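Local coordinates for protein carbonic anhydrase (Neosartorya fumigata, PDB 7COJ) that probably catalyses the reversible hydration of carbon dioxide to hydrogencarbonate as a zinc-dependent carbonic anhydrase of the beta class, at residues R141-V146 against D194-P199; I114-C119 against V171-T176. All coordinates share one frame; numbering follows the deposited sequence.

Contact 1. Residues R141-V146 against D194-P199. With AZM (5-acetamido-1,3,4-thiadiazole-2-sulfonamide), chain F.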
loop_
_atom_site.group_PDB
_atom_site.type_symbol
_atom_site.label_atom_id
_atom_site.label_comp_id
_atom_site.label_asym_id
_atom_site.label_seq_id
_atom_site.Cartn_x
_atom_site.Cartn_y
_atom_site.Cartn_z
ATOM N N ARG A 141 -15.641 -2.983 -4.111
ATOM C CA ARG A 141 -15.479 -4.380 -4.571
ATOM C C ARG A 141 -14.002 -4.605 -4.903
ATOM O O ARG A 141 -13.408 -3.763 -5.596
ATOM C CB ARG A 141 -16.436 -4.662 -5.722
ATOM C CG ARG A 141 -17.893 -4.767 -5.286
ATOM C CD ARG A 141 -18.848 -4.773 -6.440
ATOM N NE ARG A 141 -18.762 -5.974 -7.268
ATOM C CZ ARG A 141 -19.397 -6.128 -8.429
ATOM N NH1 ARG A 141 -20.122 -5.141 -8.932
ATOM N NH2 ARG A 141 -19.282 -7.257 -9.101
ATOM N N ASN A 142 -13.454 -5.729 -4.431
ATOM C CA ASN A 142 -12.032 -6.089 -4.622
ATOM C C ASN A 142 -11.991 -7.608 -4.751
ATOM O O ASN A 142 -13.050 -8.257 -4.599
ATOM C CB ASN A 142 -11.162 -5.452 -3.538
ATOM C CG ASN A 142 -11.389 -6.029 -2.159
ATOM O OD1 ASN A 142 -11.816 -7.179 -2.057
ATOM N ND2 ASN A 142 -11.043 -5.264 -1.115
ATOM N N ILE A 143 -10.823 -8.164 -5.051
ATOM C CA ILE A 143 -10.695 -9.641 -5.204
ATOM C C ILE A 143 -10.977 -10.282 -3.834
ATOM O O ILE A 143 -10.191 -10.043 -2.886
ATOM C CB ILE A 143 -9.304 -10.039 -5.714
ATOM C CG1 ILE A 143 -8.989 -9.442 -7.097
ATOM C CG2 ILE A 143 -9.152 -11.545 -5.699
ATOM C CD1 ILE A 143 -9.897 -9.938 -8.155
ATOM N N ALA A 144 -12.020 -11.105 -3.764
ATOM C CA ALA A 144 -12.385 -11.943 -2.606
ATOM C C ALA A 144 -12.767 -11.086 -1.391
ATOM O O ALA A 144 -12.734 -11.608 -0.250
ATOM C CB ALA A 144 -11.251 -12.881 -2.272
ATOM N N ASN A 145 -13.235 -9.856 -1.606
ATOM C CA ASN A 145 -13.796 -9.009 -0.521
ATOM C C ASN A 145 -12.858 -9.078 0.690
ATOM O O ASN A 145 -13.336 -9.241 1.809
ATOM C CB ASN A 145 -15.248 -9.400 -0.167
ATOM C CG ASN A 145 -15.507 -10.876 0.040
ATOM O OD1 ASN A 145 -15.746 -11.617 -0.928
ATOM N ND2 ASN A 145 -15.494 -11.311 1.306
ATOM N N VAL A 146 -11.562 -8.885 0.468
ATOM C CA VAL A 146 -10.522 -8.969 1.527
ATOM C C VAL A 146 -10.316 -7.591 2.139
ATOM O O VAL A 146 -10.154 -6.626 1.390
ATOM C CB VAL A 146 -9.204 -9.532 0.977
ATOM C CG1 VAL A 146 -8.135 -9.570 2.061
ATOM C CG2 VAL A 146 -9.425 -10.907 0.391
ATOM N N ASP A 194 -0.507 -12.794 -5.180
ATOM C CA ASP A 194 -0.014 -13.522 -3.969
ATOM C C ASP A 194 -0.066 -12.595 -2.755
ATOM O O ASP A 194 -0.681 -12.955 -1.753
ATOM C CB ASP A 194 1.391 -14.114 -4.096
ATOM C CG ASP A 194 1.548 -15.260 -5.082
ATOM O OD1 ASP A 194 0.551 -15.802 -5.491
ATOM O OD2 ASP A 194 2.701 -15.572 -5.443
ATOM N N PRO A 195 0.546 -11.393 -2.748
ATOM C CA PRO A 195 0.450 -10.530 -1.573
ATOM C C PRO A 195 -0.998 -10.130 -1.274
ATOM O O PRO A 195 -1.335 -10.026 -0.119
ATOM C CB PRO A 195 1.365 -9.328 -1.882
ATOM C CG PRO A 195 1.576 -9.397 -3.374
ATOM C CD PRO A 195 1.457 -10.845 -3.762
ATOM N N TRP A 196 -1.821 -9.951 -2.305
ATOM C CA TRP A 196 -3.242 -9.568 -2.114
ATOM C C TRP A 196 -3.976 -10.661 -1.317
ATOM O O TRP A 196 -4.808 -10.325 -0.478
ATOM C CB TRP A 196 -3.965 -9.295 -3.442
ATOM C CG TRP A 196 -5.386 -8.930 -3.170
ATOM C CD1 TRP A 196 -6.486 -9.737 -3.255
ATOM C CD2 TRP A 196 -5.827 -7.717 -2.545
ATOM N NE1 TRP A 196 -7.588 -9.076 -2.810
ATOM C CE2 TRP A 196 -7.220 -7.838 -2.361
ATOM C CE3 TRP A 196 -5.196 -6.525 -2.176
ATOM C CZ2 TRP A 196 -7.985 -6.820 -1.805
ATOM C CZ3 TRP A 196 -5.950 -5.531 -1.594
ATOM C CH2 TRP A 196 -7.327 -5.671 -1.436
ATOM N N LEU A 197 -3.700 -11.930 -1.583
ATOM C CA LEU A 197 -4.454 -13.056 -0.979
ATOM C C LEU A 197 -3.857 -13.475 0.376
ATOM O O LEU A 197 -4.384 -14.432 1.000
ATOM C CB LEU A 197 -4.438 -14.220 -1.977
ATOM C CG LEU A 197 -5.201 -13.975 -3.277
ATOM C CD1 LEU A 197 -4.997 -15.105 -4.249
ATOM C CD2 LEU A 197 -6.683 -13.766 -3.044
ATOM N N ILE A 198 -2.797 -12.836 0.845
ATOM C CA ILE A 198 -2.128 -13.241 2.114
ATOM C C ILE A 198 -3.136 -13.389 3.256
ATOM O O ILE A 198 -3.019 -14.324 4.027
ATOM C CB ILE A 198 -0.988 -12.271 2.481
ATOM C CG1 ILE A 198 0.274 -12.578 1.672
ATOM C CG2 ILE A 198 -0.691 -12.330 3.982
ATOM C CD1 ILE A 198 1.370 -11.537 1.837
ATOM N N PRO A 199 -4.104 -12.473 3.482
ATOM C CA PRO A 199 -5.023 -12.643 4.616
ATOM C C PRO A 199 -5.828 -13.948 4.544
ATOM O O PRO A 199 -6.134 -14.490 5.584
ATOM C CB PRO A 199 -5.905 -11.385 4.563
ATOM C CG PRO A 199 -5.026 -10.366 3.829
ATOM C CD PRO A 199 -4.321 -11.200 2.767
HETATM C C1 AZM F . -11.884 -14.583 -8.504
HETATM C C2 AZM F . -9.841 -15.719 -8.820
HETATM C C3 AZM F . -7.462 -15.543 -8.456
HETATM C C4 AZM F . -6.141 -16.172 -8.795
HETATM N N1 AZM F . -14.314 -14.379 -7.418
HETATM N N2 AZM F . -10.875 -16.398 -9.255
HETATM N N3 AZM F . -12.056 -15.695 -9.119
HETATM N N4 AZM F . -8.557 -16.192 -8.942
HETATM O O1 AZM F . -12.595 -12.588 -7.216
HETATM O O2 AZM F . -13.723 -13.084 -9.384
HETATM O O3 AZM F . -7.580 -14.502 -7.834
HETATM S S1 AZM F . -13.212 -13.487 -8.123
HETATM S S2 AZM F . -10.259 -14.210 -8.123
#
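W196 reaches out from helix 193-206 and lays the NE1 corner of its indole against I143, where the side-chain atom CB of I143 packs 3.8 Å from CD1 of W196. The same corner makes the one hydrogen bond between the segments: NE1 of W196 donates to the carbonyl O of I143 over 2.8 Å. The angle at the hydrogen is 177°, and the acceptor lies in the indole plane while the donor sits in the carbonyl plane on a lone pair, a straight, coplanar bond that restrains the rotation of the indole. With CG anti to the backbone N (chi1 179°), the indole of W196 is carried away from the helix toward I143.

At the benzo edge the amide of N142 arrives near the ring plane, its ND2 3.5 Å from CZ2 of W196, with amide and ring planes 74° apart. This amide is itself held by the turn that follows strand 137-142: its OD1 accepts from the backbone N of V146, and its ND2 donates to the O of V146 at 3.0 Å, the donor tilted out of the carbonyl plane. N142 thus bridges both backbone polar atoms of V146. The turn joins strand 137-142, at the edge of the chain's central beta-class sheet, to helix 193-206, and I143 within it lies about 6 Å from the zinc ion, side chain to metal.

V146 extends the apolar packing along the helix, with CG1 3.7 Å from CG of P199. I143 also faces the inhibitor: its CG2 branch stands 3.8 Å from the thiadiazole sulfur S2 of AZM and 4.3 Å from CD2 of L197. Around these segments, H148 meets the ring of W196 and S153 of the second subunit packs on both N142 and W196.

Contact 2. Residues I114-C119 against V171-T176. With ZN (zinc ion), chain E; AZM (5-acetamido-1,3,4-thiadiazole-2-sulfonamide), chain F.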
loop_
_atom_site.group_PDB
_atom_site.type_symbol
_atom_site.label_atom_id
_atom_site.label_comp_id
_atom_site.label_asym_id
_atom_site.label_seq_id
_atom_site.Cartn_x
_atom_site.Cartn_y
_atom_site.Cartn_z
ATOM N N ILE A 114 -26.271 2.253 3.336
ATOM C CA ILE A 114 -25.540 0.954 3.301
ATOM C C ILE A 114 -24.182 1.174 2.634
ATOM O O ILE A 114 -24.141 1.806 1.543
ATOM C CB ILE A 114 -26.338 -0.125 2.570
ATOM C CG1 ILE A 114 -27.701 -0.365 3.231
ATOM C CG2 ILE A 114 -25.520 -1.422 2.473
ATOM C CD1 ILE A 114 -28.668 -1.180 2.403
ATOM N N LEU A 115 -23.111 0.716 3.291
ATOM C CA LEU A 115 -21.792 0.476 2.661
ATOM C C LEU A 115 -21.698 -1.020 2.401
ATOM O O LEU A 115 -21.890 -1.841 3.347
ATOM C CB LEU A 115 -20.647 0.982 3.554
ATOM C CG LEU A 115 -19.257 0.428 3.210
ATOM C CD1 LEU A 115 -18.838 0.826 1.799
ATOM C CD2 LEU A 115 -18.209 0.868 4.212
ATOM N N TRP A 116 -21.458 -1.362 1.144
ATOM C CA TRP A 116 -21.265 -2.760 0.686
ATOM C C TRP A 116 -19.787 -2.932 0.349
ATOM O O TRP A 116 -19.260 -2.174 -0.499
ATOM C CB TRP A 116 -22.142 -3.024 -0.522
ATOM C CG TRP A 116 -22.015 -4.354 -1.174
ATOM C CD1 TRP A 116 -21.080 -4.733 -2.086
ATOM C CD2 TRP A 116 -22.911 -5.460 -1.035
ATOM N NE1 TRP A 116 -21.332 -6.003 -2.517
ATOM C CE2 TRP A 116 -22.450 -6.480 -1.890
ATOM C CE3 TRP A 116 -24.059 -5.694 -0.276
ATOM C CZ2 TRP A 116 -23.091 -7.705 -2.008
ATOM C CZ3 TRP A 116 -24.700 -6.897 -0.401
ATOM C CH2 TRP A 116 -24.227 -7.890 -1.257
ATOM N N ILE A 117 -19.154 -3.900 0.989
ATOM C CA ILE A 117 -17.806 -4.391 0.625
ATOM C C ILE A 117 -17.997 -5.823 0.119
ATOM O O ILE A 117 -18.404 -6.705 0.917
ATOM C CB ILE A 117 -16.859 -4.300 1.832
ATOM C CG1 ILE A 117 -16.730 -2.853 2.304
ATOM C CG2 ILE A 117 -15.513 -4.930 1.508
ATOM C CD1 ILE A 117 -15.911 -2.684 3.548
ATOM N N GLY A 118 -17.763 -6.037 -1.165
ATOM C CA GLY A 118 -17.963 -7.355 -1.776
ATOM C C GLY A 118 -16.859 -7.718 -2.744
ATOM O O GLY A 118 -15.893 -6.969 -2.906
ATOM N N CYS A 119 -17.046 -8.845 -3.415
ATOM C CA CYS A 119 -16.081 -9.341 -4.399
ATOM C C CYS A 119 -16.298 -8.612 -5.727
ATOM O O CYS A 119 -17.452 -8.287 -6.080
ATOM C CB CYS A 119 -16.155 -10.850 -4.531
ATOM S SG CYS A 119 -14.809 -11.424 -5.503
ATOM N N VAL A 171 -21.940 -3.824 5.250
ATOM C CA VAL A 171 -22.148 -5.239 4.866
ATOM C C VAL A 171 -20.852 -5.739 4.239
ATOM O O VAL A 171 -20.373 -5.096 3.255
ATOM C CB VAL A 171 -23.325 -5.372 3.881
ATOM C CG1 VAL A 171 -23.496 -6.789 3.393
ATOM C CG2 VAL A 171 -24.630 -4.846 4.459
ATOM N N ILE A 172 -20.321 -6.851 4.744
ATOM C CA ILE A 172 -19.240 -7.562 4.028
ATOM C C ILE A 172 -19.896 -8.787 3.427
ATOM O O ILE A 172 -20.485 -9.609 4.194
ATOM C CB ILE A 172 -18.015 -7.884 4.901
ATOM C CG1 ILE A 172 -17.394 -6.601 5.452
ATOM C CG2 ILE A 172 -17.003 -8.683 4.090
ATOM C CD1 ILE A 172 -16.244 -6.860 6.380
ATOM N N CYS A 173 -19.856 -8.875 2.102
ATOM C CA CYS A 173 -20.496 -9.978 1.361
ATOM C C CYS A 173 -19.441 -10.820 0.629
ATOM O O CYS A 173 -18.834 -10.311 -0.314
ATOM C CB CYS A 173 -21.501 -9.420 0.371
ATOM S SG CYS A 173 -22.490 -10.714 -0.407
ATOM N N GLY A 174 -19.249 -12.053 1.065
ATOM C CA GLY A 174 -18.521 -13.089 0.324
ATOM C C GLY A 174 -19.461 -13.827 -0.600
ATOM O O GLY A 174 -20.668 -13.556 -0.575
ATOM N N HIS A 175 -18.973 -14.804 -1.370
ATOM C CA HIS A 175 -19.883 -15.520 -2.292
ATOM C C HIS A 175 -19.389 -16.953 -2.475
ATOM O O HIS A 175 -18.215 -17.229 -2.204
ATOM C CB HIS A 175 -20.077 -14.729 -3.596
ATOM C CG HIS A 175 -18.858 -14.729 -4.431
ATOM N ND1 HIS A 175 -18.710 -15.579 -5.527
ATOM C CD2 HIS A 175 -17.732 -13.999 -4.329
ATOM C CE1 HIS A 175 -17.516 -15.370 -6.073
ATOM N NE2 HIS A 175 -16.952 -14.400 -5.374
ATOM N N THR A 176 -20.293 -17.827 -2.895
ATOM C CA THR A 176 -19.988 -19.226 -3.248
ATOM C C THR A 176 -19.219 -19.186 -4.567
ATOM O O THR A 176 -19.465 -18.249 -5.366
ATOM C CB THR A 176 -21.256 -20.082 -3.310
ATOM O OG1 THR A 176 -22.082 -19.621 -4.382
ATOM C CG2 THR A 176 -22.032 -20.073 -2.007
HETATM ZN ZN ZN E . -14.930 -13.745 -5.503
HETATM C C1 AZM F . -11.884 -14.583 -8.504
HETATM C C2 AZM F . -9.841 -15.719 -8.820
HETATM C C3 AZM F . -7.462 -15.543 -8.456
HETATM C C4 AZM F . -6.141 -16.172 -8.795
HETATM N N1 AZM F . -14.314 -14.379 -7.418
HETATM N N2 AZM F . -10.875 -16.398 -9.255
HETATM N N3 AZM F . -12.056 -15.695 -9.119
HETATM N N4 AZM F . -8.557 -16.192 -8.942
HETATM O O1 AZM F . -12.595 -12.588 -7.216
HETATM O O2 AZM F . -13.723 -13.084 -9.384
HETATM O O3 AZM F . -7.580 -14.502 -7.834
HETATM S S1 AZM F . -13.212 -13.487 -8.123
HETATM S S2 AZM F . -10.259 -14.210 -8.123
HETATM O O HOH W 1 -19.195 -10.622 -2.878
#
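The indole of W116 carries C173 on one face: CB of C173 stands over the six-membered ring, 3.8 Å from its centroid and displaced toward the rim, a CH-pi contact. SG of C173 lies obliquely to the same ring, 4.2 Å from the centroid, and CG1 of V171 also approaches obliquely, next to CE3 of W116. The imidazole of H175 has the sulfonamide nitrogen N1 of AZM at its edge, in plane, and CB of C119 comes obliquely to 3.5 Å from CD2 of H175.

The two strands run parallel, their axes 4.8 Å apart and their directions 21° from each other. Three nearly straight backbone bonds set the register: V171 N donates to L115 O, I117 N to V171 O and C173 N to I117 O. W116, V171 and C173 share one face of the sheet; I117 and I172 share the other, where helix 152-164 packs on I117. Beyond C173 the direct pairing gives way to a water that accepts from the N of C119 at 2.8 Å and donates to the O of C173.

Past this water the strand ends converge on the zinc ion, bound by SG of C119 at 2.3 Å and NE2 of H175 at 2.1 Å. CG of H175 sits between the backbone N and the carbonyl carbon (chi1 70°), which swings the ring toward C119; ND1 makes a weak hydrogen bond to the O of T176. In this complex C178 supplies the remaining protein ligand and N1 of AZM the fourth. D121, beside H175, is also a zinc ligand of this protein. Two thiolates and one imidazole are the beta-class signature; the sulfonamide nitrogen takes the position probably open to water or hydroxide in the active form, consistent with inhibition.

The centres of contacts 1 and 2 lie 13 Å apart, and their segments alternate along the chain in the order 114-119, 141-146, 171-176, 194-199. Strands 137-142, 114-119 and 169-175 are successive parallel neighbours in the mixed sheet, so contact 2 pairs the second and third of these, while contact 1 ties the end of the first to helix 193-206. Direct bridges join them: NE of R141 to O of C119 (2.9 Å) and N of N142 to O of G118 (3.1 Å), both probable hydrogen bonds. Both border AZM, contact 2 supplying zinc ligands and contact 1 a wall beside the thiadiazole; Q110 of the second subunit also bonds the inhibitor, placing the site near a subunit interface.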